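Side-chain contacts in long form salivary protein D7L1 (Aedes aegypti, PDB 3DXL), which binds and sequesters biogenic amines and cysteinyl and other leukotrienes of the vertebrate host, in separate pockets, and so modulates blood feeding by female mosquitoes: residues E90-A95 with K121-N126; K97-T102 with K111-V116. One frame throughout, in Å; residues are numbered along the deposited sequence.

Followed from the N terminus, the chain runs along helix 86-97, whose residues 90-95 form the first half of contact 1, and leaves it through the loop that supplies residues 97-102 to contact 2. Helix 106-119 then turns back, and its residues 111-116 close the short loop of contact 2, with only eight residues between the two segments. Contact 1 is completed later, by residues 121-126 of the next helix, so the smaller loop lies wholly within the larger one. The two contacts meet at Tyr-92 and Tyr-113, whose hydroxyls are 2.8 Å apart in a probable hydrogen bond. Together they tie three consecutive helices of the N-terminal, lipid-binding domain.

Contact 1 of 2, residues E90-A95 with K121-N126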
loop_
_atom_site.group_PDB
_atom_site.type_symbol
_atom_site.label_atom_id
_atom_site.label_comp_id
_atom_site.label_asym_id
_atom_site.label_seq_id
_atom_site.Cartn_x
_atom_site.Cartn_y
_atom_site.Cartn_z
ATOM N N GLU A 90 3.165 15.261 21.775
ATOM C CA GLU A 90 4.481 15.305 22.401
ATOM C C GLU A 90 4.672 14.202 23.450
ATOM O O GLU A 90 5.741 13.588 23.506
ATOM C CB GLU A 90 4.782 16.705 22.963
ATOM C CG GLU A 90 5.087 17.697 21.834
ATOM C CD GLU A 90 5.183 19.150 22.256
ATOM O OE1 GLU A 90 4.750 19.509 23.372
ATOM O OE2 GLU A 90 5.684 19.943 21.428
ATOM N N ALA A 91 3.632 13.929 24.242
ATOM C CA ALA A 91 3.692 12.854 25.242
ATOM C C ALA A 91 3.896 11.490 24.565
ATOM O O ALA A 91 4.678 10.669 25.038
ATOM C CB ALA A 91 2.440 12.850 26.109
ATOM N N TYR A 92 3.221 11.276 23.434
ATOM C CA TYR A 92 3.336 10.041 22.668
ATOM C C TYR A 92 4.734 9.925 22.060
ATOM O O TYR A 92 5.397 8.888 22.186
ATOM C CB TYR A 92 2.227 10.010 21.607
ATOM C CG TYR A 92 2.272 8.900 20.573
ATOM C CD1 TYR A 92 2.674 7.610 20.902
ATOM C CD2 TYR A 92 1.867 9.149 19.260
ATOM C CE1 TYR A 92 2.689 6.601 19.942
ATOM C CE2 TYR A 92 1.881 8.148 18.295
ATOM C CZ TYR A 92 2.290 6.884 18.639
ATOM O OH TYR A 92 2.291 5.898 17.671
ATOM N N ALA A 93 5.202 10.996 21.428
ATOM C CA ALA A 93 6.542 10.993 20.851
ATOM C C ALA A 93 7.609 10.742 21.923
ATOM O O ALA A 93 8.544 9.967 21.713
ATOM C CB ALA A 93 6.816 12.295 20.122
ATOM N N ASN A 94 7.458 11.401 23.073
ATOM C CA ASN A 94 8.360 11.195 24.206
ATOM C C ASN A 94 8.406 9.742 24.673
ATOM O O ASN A 94 9.486 9.206 24.914
ATOM C CB ASN A 94 7.994 12.123 25.374
ATOM C CG ASN A 94 8.378 13.563 25.115
ATOM O OD1 ASN A 94 9.190 13.857 24.236
ATOM N ND2 ASN A 94 7.794 14.476 25.886
ATOM N N ALA A 95 7.239 9.110 24.796
ATOM C CA ALA A 95 7.172 7.699 25.192
ATOM C C ALA A 95 7.908 6.794 24.195
ATOM O O ALA A 95 8.617 5.870 24.588
ATOM C CB ALA A 95 5.730 7.260 25.374
ATOM N N LYS A 121 -3.227 5.256 23.020
ATOM C CA LYS A 121 -4.078 4.663 21.992
ATOM C C LYS A 121 -4.812 5.708 21.172
ATOM O O LYS A 121 -4.697 5.713 19.950
ATOM C CB LYS A 121 -5.067 3.661 22.591
ATOM C CG LYS A 121 -5.813 2.859 21.520
ATOM C CD LYS A 121 -6.582 1.681 22.094
ATOM C CE LYS A 121 -5.680 0.480 22.312
ATOM N NZ LYS A 121 -6.450 -0.793 22.240
ATOM N N ASP A 122 -5.557 6.596 21.822
ATOM C CA ASP A 122 -6.315 7.614 21.104
ATOM C C ASP A 122 -5.428 8.588 20.342
ATOM O O ASP A 122 -5.756 8.980 19.227
ATOM C CB ASP A 122 -7.243 8.366 22.057
ATOM C CG ASP A 122 -8.512 7.601 22.347
ATOM O OD1 ASP A 122 -9.042 6.930 21.434
ATOM O OD2 ASP A 122 -8.996 7.690 23.491
ATOM N N THR A 123 -4.306 8.978 20.936
ATOM C CA THR A 123 -3.389 9.892 20.288
ATOM C C THR A 123 -2.889 9.280 18.980
ATOM O O THR A 123 -2.930 9.918 17.913
ATOM C CB THR A 123 -2.196 10.204 21.207
ATOM O OG1 THR A 123 -2.682 10.734 22.447
ATOM C CG2 THR A 123 -1.247 11.203 20.559
ATOM N N SER A 124 -2.425 8.039 19.065
ATOM C CA SER A 124 -1.848 7.359 17.901
ATOM C C SER A 124 -2.898 7.002 16.848
ATOM O O SER A 124 -2.666 7.182 15.650
ATOM C CB SER A 124 -1.055 6.132 18.348
ATOM O OG SER A 124 -1.894 5.148 18.897
ATOM N N LYS A 125 -4.055 6.539 17.305
ATOM C CA LYS A 125 -5.169 6.187 16.427
ATOM C C LYS A 125 -5.664 7.411 15.664
ATOM O O LYS A 125 -5.893 7.353 14.457
ATOM C CB LYS A 125 -6.289 5.558 17.252
ATOM C CG LYS A 125 -7.434 4.971 16.468
ATOM C CD LYS A 125 -8.279 4.097 17.386
ATOM C CE LYS A 125 -9.223 3.217 16.599
ATOM N NZ LYS A 125 -10.354 3.985 16.054
ATOM N N ASN A 126 -5.825 8.534 16.355
ATOM C CA ASN A 126 -6.226 9.764 15.681
ATOM C C ASN A 126 -5.204 10.242 14.659
ATOM O O ASN A 126 -5.562 10.622 13.537
ATOM C CB ASN A 126 -6.506 10.869 16.698
ATOM C CG ASN A 126 -7.784 10.638 17.476
ATOM O OD1 ASN A 126 -8.506 9.676 17.255
ATOM N ND2 ASN A 126 -8.061 11.537 18.418
#
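Tyr-92 lies across the side of helix 121-127, its CB and ring against Thr-123 and Ser-124. At the root of the side chain, Thr-123 CG2 is 3.8 Å from Tyr-92 CB and 4.0 Å from CD2. Near the far end of the ring, Ser-124 CB packs at 3.4 Å from both Tyr-92 CZ and OH, and at 3.6 Å from CE2. Both aliphatic carbons approach the ring obliquely. With CG anti to the backbone N, chi1 172° carries the phenol out from helix 86-97 and across the flank of residues 123-124, and the tyrosine and threonine side chains run past one another, pointing opposite ways.

The packing is densest under the phenol end, where Tyr-92 and Ser-124 are buried and Trp-37, an experimentally established leukotriene E4 contact, also touches Ser-124. The other side is looser: Thr-123 is partly exposed and meets Tyr-92 through its methyl alone, and Ala-91, also partly exposed, touches His-120 and not helix 121-127.

No hydrogen bond joins the two segments. Ser-124 presents CB to the tyrosine, while its OG turns back to the start of the helix, 3.0 Å from Lys-121 O and near His-120 O too, two carbonyls that compete for its one proton. The Tyr-92 hydroxyl instead pairs with Tyr-113 OH and with a bound glycerol, probably from the crystallisation liquor. The contact is thus a van der Waals join without a polar bond across it, beside the lipid pocket, in which the buried phenol oxygen is satisfied by partners beyond the two segments.

Contact 2 of 2, residues K97-T102 with K111-V116; sequences KQLPST and KAYDPV
Leu-99 reaches from the loop after helix 86-97 onto helix 106-119, and its isobutyl group carries most of the contact. Its CB points toward the helix, and CG, held anti to its own carbonyl carbon (chi1 -73°), comes 4.0 Å from Val-116 CG2. There the chain forks. CD1 rests against the same valine methyl and reaches the Tyr-113 ring obliquely, at 4.3 Å from CD1 of that tyrosine. CD2 is also 3.9 Å from Val-116 CG2, but its nearest neighbour is the backbone: it lies 3.3 Å from Ala-112 O. The helix is kinked here, consistent with Pro-115 lacking an N-H; Val-116 N bonds weakly to Tyr-113 O instead of to Ala-112 O, the oxygen that Leu-99 CD2 covers.

Thr-102 adds a second, smaller touch, with OG1 3.8 Å from Ala-112 CB. That hydroxyl donates to Pro-100 O at 2.8 Å, from well above the carbonyl plane, closing a short turn of the loop from residue 102 back to residue 100.

Phe-68 of strand 67-68 packs on Leu-99, Thr-102 and Ala-112 alike, while Thr-102 pairs with the backbone of Gln-66, and its O with the hydroxyl of Tyr-61. Val-116 in turn meets Tyr-92 and Val-96 of helix 86-97; the loop thus joins that helix to helix 106-119, resting on the latter through Leu-99 and on strand 67-68 through Leu-99 and Thr-102.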
loop_
_atom_site.group_PDB
_atom_site.type_symbol
_atom_site.label_atom_id
_atom_site.label_comp_id
_atom_site.label_asym_id
_atom_site.label_seq_id
_atom_site.Cartn_x
_atom_site.Cartn_y
_atom_site.Cartn_z
ATOM N N LYS A 97 10.392 7.840 22.043
ATOM C CA LYS A 97 11.803 8.234 22.167
ATOM C C LYS A 97 12.532 7.568 23.335
ATOM O O LYS A 97 13.729 7.287 23.246
ATOM C CB LYS A 97 11.917 9.754 22.303
ATOM C CG LYS A 97 11.924 10.499 20.979
ATOM C CD LYS A 97 12.053 12.010 21.170
ATOM C CE LYS A 97 13.501 12.455 21.352
ATOM N NZ LYS A 97 14.093 11.982 22.633
ATOM N N GLN A 98 11.800 7.316 24.416
ATOM C CA GLN A 98 12.377 6.787 25.653
ATOM C C GLN A 98 12.324 5.258 25.778
ATOM O O GLN A 98 12.867 4.690 26.727
ATOM C CB GLN A 98 11.721 7.461 26.858
ATOM C CG GLN A 98 12.070 8.945 26.968
ATOM C CD GLN A 98 11.047 9.749 27.752
ATOM O OE1 GLN A 98 10.471 9.269 28.726
ATOM N NE2 GLN A 98 10.826 10.989 27.331
ATOM N N LEU A 99 11.680 4.590 24.820
ATOM C CA LEU A 99 11.754 3.130 24.738
ATOM C C LEU A 99 13.210 2.698 24.558
ATOM O O LEU A 99 13.982 3.391 23.882
ATOM C CB LEU A 99 10.897 2.595 23.579
ATOM C CG LEU A 99 9.383 2.632 23.768
ATOM C CD1 LEU A 99 8.703 2.165 22.477
ATOM C CD2 LEU A 99 8.956 1.775 24.949
ATOM N N PRO A 100 13.598 1.561 25.167
ATOM C CA PRO A 100 14.977 1.114 25.015
ATOM C C PRO A 100 15.241 0.598 23.607
ATOM O O PRO A 100 14.298 0.267 22.874
ATOM C CB PRO A 100 15.078 -0.043 26.012
ATOM C CG PRO A 100 13.697 -0.581 26.093
ATOM C CD PRO A 100 12.815 0.631 26.001
ATOM N N SER A 101 16.511 0.546 23.229
ATOM C CA SER A 101 16.909 -0.153 22.018
ATOM C C SER A 101 16.385 -1.582 22.111
ATOM O O SER A 101 16.376 -2.183 23.186
ATOM C CB SER A 101 18.420 -0.099 21.852
ATOM O OG SER A 101 18.815 1.244 21.662
ATOM N N THR A 102 15.879 -2.103 20.999
ATOM C CA THR A 102 15.098 -3.330 21.032
ATOM C C THR A 102 15.452 -4.228 19.854
ATOM O O THR A 102 15.549 -3.759 18.715
ATOM C CB THR A 102 13.578 -2.992 21.035
ATOM O OG1 THR A 102 13.251 -2.252 22.219
ATOM C CG2 THR A 102 12.718 -4.245 20.987
ATOM N N LYS A 111 6.439 -6.403 22.454
ATOM C CA LYS A 111 6.414 -6.262 23.907
ATOM C C LYS A 111 6.828 -4.849 24.328
ATOM O O LYS A 111 6.227 -4.271 25.230
ATOM C CB LYS A 111 7.304 -7.330 24.546
ATOM C CG LYS A 111 7.388 -7.263 26.065
ATOM C CD LYS A 111 8.193 -8.432 26.620
ATOM C CE LYS A 111 8.468 -8.272 28.116
ATOM N NZ LYS A 111 9.417 -7.158 28.403
ATOM N N ALA A 112 7.839 -4.297 23.662
ATOM C CA ALA A 112 8.334 -2.957 23.982
ATOM C C ALA A 112 7.313 -1.871 23.671
ATOM O O ALA A 112 7.130 -0.935 24.456
ATOM C CB ALA A 112 9.631 -2.677 23.252
ATOM N N TYR A 113 6.648 -1.997 22.524
ATOM C CA TYR A 113 5.703 -0.982 22.091
ATOM C C TYR A 113 4.323 -1.075 22.749
ATOM O O TYR A 113 3.639 -0.069 22.874
ATOM C CB TYR A 113 5.570 -0.969 20.551
ATOM C CG TYR A 113 4.716 0.177 20.053
ATOM C CD1 TYR A 113 5.237 1.471 19.956
ATOM C CD2 TYR A 113 3.385 -0.024 19.700
ATOM C CE1 TYR A 113 4.456 2.529 19.525
ATOM C CE2 TYR A 113 2.594 1.030 19.273
ATOM C CZ TYR A 113 3.136 2.307 19.184
ATOM O OH TYR A 113 2.345 3.350 18.767
ATOM N N ASP A 114 3.902 -2.272 23.157
ATOM C CA ASP A 114 2.533 -2.464 23.651
ATOM C C ASP A 114 2.126 -1.454 24.762
ATOM O O ASP A 114 1.035 -0.908 24.711
ATOM C CB ASP A 114 2.313 -3.922 24.082
ATOM C CG ASP A 114 0.865 -4.246 24.379
ATOM O OD1 ASP A 114 -0.036 -3.878 23.599
ATOM O OD2 ASP A 114 0.630 -4.912 25.403
ATOM N N PRO A 115 2.996 -1.200 25.764
ATOM C CA PRO A 115 2.605 -0.193 26.775
ATOM C C PRO A 115 2.345 1.198 26.189
ATOM O O PRO A 115 1.453 1.917 26.664
ATOM C CB PRO A 115 3.816 -0.151 27.720
ATOM C CG PRO A 115 4.441 -1.502 27.568
ATOM C CD PRO A 115 4.306 -1.790 26.080
ATOM N N VAL A 116 3.107 1.561 25.155
ATOM C CA VAL A 116 2.935 2.838 24.480
ATOM C C VAL A 116 1.631 2.845 23.693
ATOM O O VAL A 116 0.878 3.807 23.739
ATOM C CB VAL A 116 4.128 3.164 23.547
ATOM C CG1 VAL A 116 3.891 4.469 22.790
ATOM C CG2 VAL A 116 5.431 3.226 24.346
#